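Local atomic coordinates of Rik1-associated factor 1 (Schizosaccharomyces pombe, PDB entry 4O9D), a protein that contributes, through its WD-repeat propeller described here, to heterochromatin formation as a component of the Clr4 complex, which methylates histone H3. Residues T237-P243 with N282-N288; Q245-A250 with Y261-T265. One frame throughout, in Å; residues are numbered along the deposited sequence.

Contact 1. Residues T237-P243 with N282-N288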
loop_
_atom_site.group_PDB
_atom_site.type_symbol
_atom_site.label_atom_id
_atom_site.label_comp_id
_atom_site.label_asym_id
_atom_site.label_seq_id
_atom_site.Cartn_x
_atom_site.Cartn_y
_atom_site.Cartn_z
ATOM N N THR A 237 -10.380 0.184 -5.730
ATOM C CA THR A 237 -9.008 0.528 -6.019
ATOM C C THR A 237 -8.205 0.839 -4.764
ATOM O O THR A 237 -6.995 0.734 -4.778
ATOM C CB THR A 237 -8.910 1.759 -6.977
ATOM O OG1 THR A 237 -9.565 2.911 -6.404
ATOM C CG2 THR A 237 -9.537 1.447 -8.340
ATOM N N SER A 238 -8.858 1.211 -3.668
ATOM C CA SER A 238 -8.077 1.623 -2.519
ATOM C C SER A 238 -8.901 1.595 -1.222
ATOM O O SER A 238 -10.073 1.896 -1.244
ATOM C CB SER A 238 -7.560 3.046 -2.803
ATOM O OG SER A 238 -7.163 3.693 -1.632
ATOM N N LEU A 239 -8.259 1.238 -0.111
ATOM C CA LEU A 239 -8.894 1.126 1.208
ATOM C C LEU A 239 -7.993 1.827 2.184
ATOM O O LEU A 239 -6.763 1.616 2.158
ATOM C CB LEU A 239 -8.977 -0.353 1.667
ATOM C CG LEU A 239 -9.847 -1.368 0.944
ATOM C CD1 LEU A 239 -9.800 -2.749 1.702
ATOM C CD2 LEU A 239 -11.282 -0.921 0.853
ATOM N N TYR A 240 -8.569 2.663 3.040
ATOM C CA TYR A 240 -7.751 3.392 3.996
ATOM C C TYR A 240 -8.485 3.489 5.328
ATOM O O TYR A 240 -9.590 4.010 5.370
ATOM C CB TYR A 240 -7.422 4.794 3.454
ATOM C CG TYR A 240 -6.591 5.637 4.367
ATOM C CD1 TYR A 240 -7.163 6.278 5.467
ATOM C CD2 TYR A 240 -5.234 5.828 4.127
ATOM C CE1 TYR A 240 -6.400 7.097 6.302
ATOM C CE2 TYR A 240 -4.457 6.659 4.965
ATOM C CZ TYR A 240 -5.053 7.277 6.052
ATOM O OH TYR A 240 -4.299 8.052 6.904
ATOM N N MET A 241 -7.860 2.993 6.396
ATOM C CA MET A 241 -8.455 3.002 7.740
ATOM C C MET A 241 -7.957 4.229 8.551
ATOM O O MET A 241 -6.744 4.478 8.651
ATOM C CB MET A 241 -8.099 1.689 8.476
ATOM C CG MET A 241 -8.602 1.616 9.926
ATOM S SD MET A 241 -10.410 1.372 10.024
ATOM C CE MET A 241 -10.555 -0.327 9.437
ATOM N N HIS A 242 -8.878 5.006 9.117
ATOM C CA HIS A 242 -8.466 6.106 9.983
ATOM C C HIS A 242 -7.671 5.567 11.179
ATOM O O HIS A 242 -7.955 4.468 11.691
ATOM C CB HIS A 242 -9.658 6.949 10.428
ATOM C CG HIS A 242 -9.269 8.272 10.991
ATOM N ND1 HIS A 242 -9.200 8.514 12.345
ATOM C CD2 HIS A 242 -8.907 9.426 10.383
ATOM C CE1 HIS A 242 -8.811 9.762 12.548
ATOM N NE2 HIS A 242 -8.639 10.339 11.376
ATOM N N PRO A 243 -6.651 6.321 11.616
ATOM C CA PRO A 243 -5.798 5.910 12.748
ATOM C C PRO A 243 -6.600 5.676 14.042
ATOM O O PRO A 243 -6.123 5.001 14.942
ATOM C CB PRO A 243 -4.867 7.128 12.959
ATOM C CG PRO A 243 -4.872 7.858 11.674
ATOM C CD PRO A 243 -6.236 7.628 11.062
ATOM N N ASN A 282 -6.467 6.226 -7.811
ATOM C CA ASN A 282 -5.351 5.434 -7.281
ATOM C C ASN A 282 -5.408 5.311 -5.751
ATOM O O ASN A 282 -5.108 4.244 -5.210
ATOM C CB ASN A 282 -3.993 6.056 -7.637
ATOM C CG ASN A 282 -3.639 5.937 -9.120
ATOM O OD1 ASN A 282 -4.182 5.121 -9.851
ATOM N ND2 ASN A 282 -2.709 6.767 -9.556
ATOM N N HIS A 283 -5.758 6.401 -5.053
ATOM C CA HIS A 283 -5.681 6.415 -3.586
ATOM C C HIS A 283 -6.756 7.310 -2.984
ATOM O O HIS A 283 -6.914 8.467 -3.407
ATOM C CB HIS A 283 -4.308 6.940 -3.099
ATOM C CG HIS A 283 -3.143 6.122 -3.556
ATOM N ND1 HIS A 283 -2.857 4.884 -3.028
ATOM C CD2 HIS A 283 -2.201 6.356 -4.507
ATOM C CE1 HIS A 283 -1.797 4.377 -3.641
ATOM N NE2 HIS A 283 -1.370 5.256 -4.530
ATOM N N ALA A 284 -7.466 6.790 -1.985
ATOM C CA ALA A 284 -8.368 7.609 -1.171
ATOM C C ALA A 284 -7.852 7.647 0.263
ATOM O O ALA A 284 -7.294 6.641 0.741
ATOM C CB ALA A 284 -9.770 7.022 -1.201
ATOM N N THR A 285 -8.029 8.774 0.964
ATOM C CA THR A 285 -7.661 8.820 2.388
ATOM C C THR A 285 -8.713 9.541 3.228
ATOM O O THR A 285 -9.698 10.080 2.711
ATOM C CB THR A 285 -6.277 9.519 2.662
ATOM O OG1 THR A 285 -6.421 10.943 2.544
ATOM C CG2 THR A 285 -5.210 9.014 1.693
ATOM N N ILE A 286 -8.516 9.489 4.537
ATOM C CA ILE A 286 -9.237 10.361 5.454
ATOM C C ILE A 286 -8.186 11.154 6.198
ATOM O O ILE A 286 -7.175 10.575 6.604
ATOM C CB ILE A 286 -9.994 9.565 6.535
ATOM C CG1 ILE A 286 -10.995 8.590 5.923
ATOM C CG2 ILE A 286 -10.695 10.535 7.478
ATOM C CD1 ILE A 286 -11.436 7.488 6.901
ATOM N N SER A 287 -8.437 12.433 6.460
ATOM C CA SER A 287 -7.498 13.235 7.248
ATOM C C SER A 287 -7.325 12.695 8.659
ATOM O O SER A 287 -8.179 11.973 9.168
ATOM C CB SER A 287 -7.934 14.717 7.321
ATOM O OG SER A 287 -9.159 14.864 8.029
ATOM N N ASN A 288 -6.195 13.029 9.289
ATOM C CA ASN A 288 -5.992 12.685 10.686
ATOM C C ASN A 288 -7.061 13.304 11.588
ATOM O O ASN A 288 -7.404 12.720 12.609
ATOM C CB ASN A 288 -4.600 13.094 11.168
ATOM C CG ASN A 288 -3.487 12.252 10.529
ATOM O OD1 ASN A 288 -3.718 11.113 10.089
ATOM N ND2 ASN A 288 -2.276 12.813 10.477
HETATM O O HOH W 1 -3.926 3.012 -1.499
HETATM O O HOH W 2 -5.476 9.854 8.458
#

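Contact 2. Residues Q245-A250 with Y261-T265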
loop_
_atom_site.group_PDB
_atom_site.type_symbol
_atom_site.label_atom_id
_atom_site.label_comp_id
_atom_site.label_asym_id
_atom_site.label_seq_id
_atom_site.Cartn_x
_atom_site.Cartn_y
_atom_site.Cartn_z
ATOM N N GLN A 245 -9.405 4.207 13.928
ATOM C CA GLN A 245 -10.146 3.010 13.544
ATOM C C GLN A 245 -11.674 3.132 13.743
ATOM O O GLN A 245 -12.365 2.130 13.847
ATOM C CB GLN A 245 -9.557 1.793 14.275
ATOM C CG GLN A 245 -7.988 1.704 14.138
ATOM C CD GLN A 245 -7.359 0.521 14.891
ATOM O OE1 GLN A 245 -8.056 -0.302 15.477
ATOM N NE2 GLN A 245 -6.029 0.439 14.865
ATOM N N VAL A 246 -12.204 4.353 13.767
ATOM C CA VAL A 246 -13.662 4.542 13.835
ATOM C C VAL A 246 -14.315 4.381 12.460
ATOM O O VAL A 246 -15.534 4.200 12.342
ATOM C CB VAL A 246 -14.043 5.938 14.441
ATOM C CG1 VAL A 246 -13.357 6.142 15.810
ATOM C CG2 VAL A 246 -13.670 7.066 13.481
ATOM N N GLY A 247 -13.513 4.444 11.405
ATOM C CA GLY A 247 -14.055 4.374 10.059
ATOM C C GLY A 247 -12.984 4.265 8.990
ATOM O O GLY A 247 -11.800 4.510 9.245
ATOM N N PHE A 248 -13.398 3.883 7.787
ATOM C CA PHE A 248 -12.472 3.757 6.682
ATOM C C PHE A 248 -13.121 4.245 5.407
ATOM O O PHE A 248 -14.350 4.366 5.341
ATOM C CB PHE A 248 -11.961 2.316 6.540
ATOM C CG PHE A 248 -13.032 1.288 6.203
ATOM C CD1 PHE A 248 -13.858 0.768 7.186
ATOM C CD2 PHE A 248 -13.139 0.777 4.917
ATOM C CE1 PHE A 248 -14.834 -0.189 6.878
ATOM C CE2 PHE A 248 -14.090 -0.166 4.596
ATOM C CZ PHE A 248 -14.945 -0.659 5.584
ATOM N N VAL A 249 -12.295 4.588 4.422
ATOM C CA VAL A 249 -12.812 4.933 3.110
ATOM C C VAL A 249 -12.382 3.856 2.136
ATOM O O VAL A 249 -11.334 3.241 2.309
ATOM C CB VAL A 249 -12.316 6.300 2.573
ATOM C CG1 VAL A 249 -13.026 7.488 3.317
ATOM C CG2 VAL A 249 -10.771 6.408 2.637
ATOM N N ALA A 250 -13.205 3.655 1.117
ATOM C CA ALA A 250 -12.899 2.778 0.002
ATOM C C ALA A 250 -13.228 3.505 -1.278
ATOM O O ALA A 250 -14.299 4.094 -1.387
ATOM C CB ALA A 250 -13.717 1.541 0.082
ATOM N N TYR A 261 -16.327 5.954 -0.847
ATOM C CA TYR A 261 -17.244 5.660 0.243
ATOM C C TYR A 261 -16.591 5.830 1.592
ATOM O O TYR A 261 -15.404 5.524 1.750
ATOM C CB TYR A 261 -17.754 4.220 0.128
ATOM C CG TYR A 261 -18.403 3.955 -1.194
ATOM C CD1 TYR A 261 -19.749 4.209 -1.377
ATOM C CD2 TYR A 261 -17.671 3.453 -2.261
ATOM C CE1 TYR A 261 -20.362 3.970 -2.598
ATOM C CE2 TYR A 261 -18.256 3.213 -3.482
ATOM C CZ TYR A 261 -19.611 3.473 -3.649
ATOM O OH TYR A 261 -20.216 3.264 -4.865
ATOM N N TYR A 262 -17.379 6.296 2.562
ATOM C CA TYR A 262 -16.949 6.380 3.953
ATOM C C TYR A 262 -17.768 5.346 4.715
ATOM O O TYR A 262 -19.001 5.347 4.632
ATOM C CB TYR A 262 -17.146 7.786 4.585
ATOM C CG TYR A 262 -16.778 7.736 6.050
ATOM C CD1 TYR A 262 -15.448 7.777 6.448
ATOM C CD2 TYR A 262 -17.750 7.516 7.032
ATOM C CE1 TYR A 262 -15.088 7.658 7.789
ATOM C CE2 TYR A 262 -17.401 7.397 8.384
ATOM C CZ TYR A 262 -16.066 7.481 8.753
ATOM O OH TYR A 262 -15.698 7.364 10.078
ATOM N N LEU A 263 -17.089 4.441 5.416
ATOM C CA LEU A 263 -17.766 3.351 6.105
ATOM C C LEU A 263 -17.474 3.372 7.593
ATOM O O LEU A 263 -16.325 3.513 8.002
ATOM C CB LEU A 263 -17.337 1.989 5.516
ATOM C CG LEU A 263 -17.647 1.784 4.026
ATOM C CD1 LEU A 263 -16.432 2.022 3.139
ATOM C CD2 LEU A 263 -18.196 0.363 3.808
ATOM N N ASP A 264 -18.519 3.209 8.402
ATOM C CA ASP A 264 -18.398 3.267 9.852
ATOM C C ASP A 264 -18.069 1.884 10.402
ATOM O O ASP A 264 -18.655 0.894 9.979
ATOM C CB ASP A 264 -19.715 3.768 10.453
ATOM C CG ASP A 264 -19.684 3.836 11.963
ATOM O OD1 ASP A 264 -19.230 4.873 12.487
ATOM O OD2 ASP A 264 -20.117 2.858 12.627
ATOM N N THR A 265 -17.143 1.832 11.356
ATOM C CA THR A 265 -16.668 0.582 11.936
ATOM C C THR A 265 -17.554 -0.015 13.073
ATOM O O THR A 265 -17.269 -1.090 13.581
ATOM C CB THR A 265 -15.209 0.777 12.413
ATOM O OG1 THR A 265 -14.333 0.712 11.273
ATOM C CG2 THR A 265 -14.796 -0.283 13.368
HETATM O O HOH W 3 -11.564 -0.543 12.641
#

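Contact 1. Residues T237-P243 with N282-N288
One face of the Tyr240 ring lies against Thr285, whose CB sits 4.0 Å from the ring centroid and almost on its normal, a CH-pi contact. The His242 ring has the CD of Pro243 over one face, while two carbonyls from the opposing segment meet it edge-on: His242 NE2 is 2.8 Å from Ser287 O. The same NE2 lies 3.0 Å from Asn288 O; one N-H is shared between two acceptors, and both bonds are weak and bent. Ile286 CG2 packs against CD2 of this ring, and ND1 is bonded to the hydroxyl of Ser244. These residues lie on or just beyond the innermost strands of two neighbouring propeller blades, whose axes run 5.8 Å apart at closest approach and 25° from parallel. Side chains therefore do much of the joining. With CG anti to the backbone N (chi1 179°), Tyr240 extends over the neighbouring strand, and its OH is 2.7 Å from a water that donates to Ile286 O and to Asn288 OD1. Replaced by an alanine, Tyr240 would probably leave Thr285 CB without the ring it packs against and the bridging water without its phenol partner. Toward the strand starts, Ser238 OG accepts the amide of Ala284 (N to OG 3.1 Å, 172° at the hydrogen), while Thr237 OG1 turns to Ser251 and Ile281 O. Thr285 OG1 bonds to Thr294 and Trp344 NE1, so the threonine that meets the tyrosine is also tied into its own blade and the next. The chemistry implies a junction in which the Ser238 hydroxyl and the His242 imidazole bond directly to backbone atoms of the next blade, the phenol reaches them through a water, and NE2 of His242 carries the proton it shares between two carbonyls.

Contact 2. Residues Q245-A250 with Y261-T265
Tyr261 opens the pairing with Ala250 in an antiparallel beta hairpin, the two central strands of one four-stranded blade of the WD-repeat propeller. The pair is hydrogen-bonded in both directions, with Tyr261 N 2.8 Å from Ala250 O, and the phenol OH turns away to Glu234 and Arg259. Tyr262, in a non-hydrogen-bonded pair with Val249, takes CG anti to its backbone N (chi1 175°), which lays the ring back along the partner strand. Val249 CG1 meets the edge of that ring, and Tyr262 OH comes to 3.4 Å from Gly247 CA, where a side-chain carbon would run into it. Leu263 carries the opposite side of the sheet: its CB lies 3.8 Å from the centroid of the Phe248 ring, over the face but displaced toward the rim. Its CD1 comes within 3.5 Å of Phe248 CE2 and also touches Ala250 CB. Between the same two residues, Leu263 and Phe248, the backbone bonds run both ways, Leu263 N lying 2.7 Å from Phe248 O, nearly along the C=O axis. Asp264 pairs with Gly247 but spends its carboxylate on a salt bridge to Arg266 and on the amide of Met267. Thr265 adds one more backbone bond beyond the strand end: its N is 3.0 Å from Val246 O, approaching 43° out of the carbonyl plane.

Overall arrangement
From the N terminus, the chain first builds other blades of the propeller and then lays down strand 235-241, the inner edge of one sheet. It turns into strand 247-253, which pairs with strand 258-264; contact 2 closes this short hairpin loop. Strand 269-276 finishes the blade on its outer side, after which the chain crosses to strand 281-286 of the next blade, where contact 1 closes the longer loop. Contact 2 is thus nested within contact 1. Backbone bonds from Tyr240 to Val249, and probably from His242 to Gly247, connect the two, and Ile286 packs on Val249, so strand 247-253 touches both its blade partner 235-241 and strand 281-286 of the next blade.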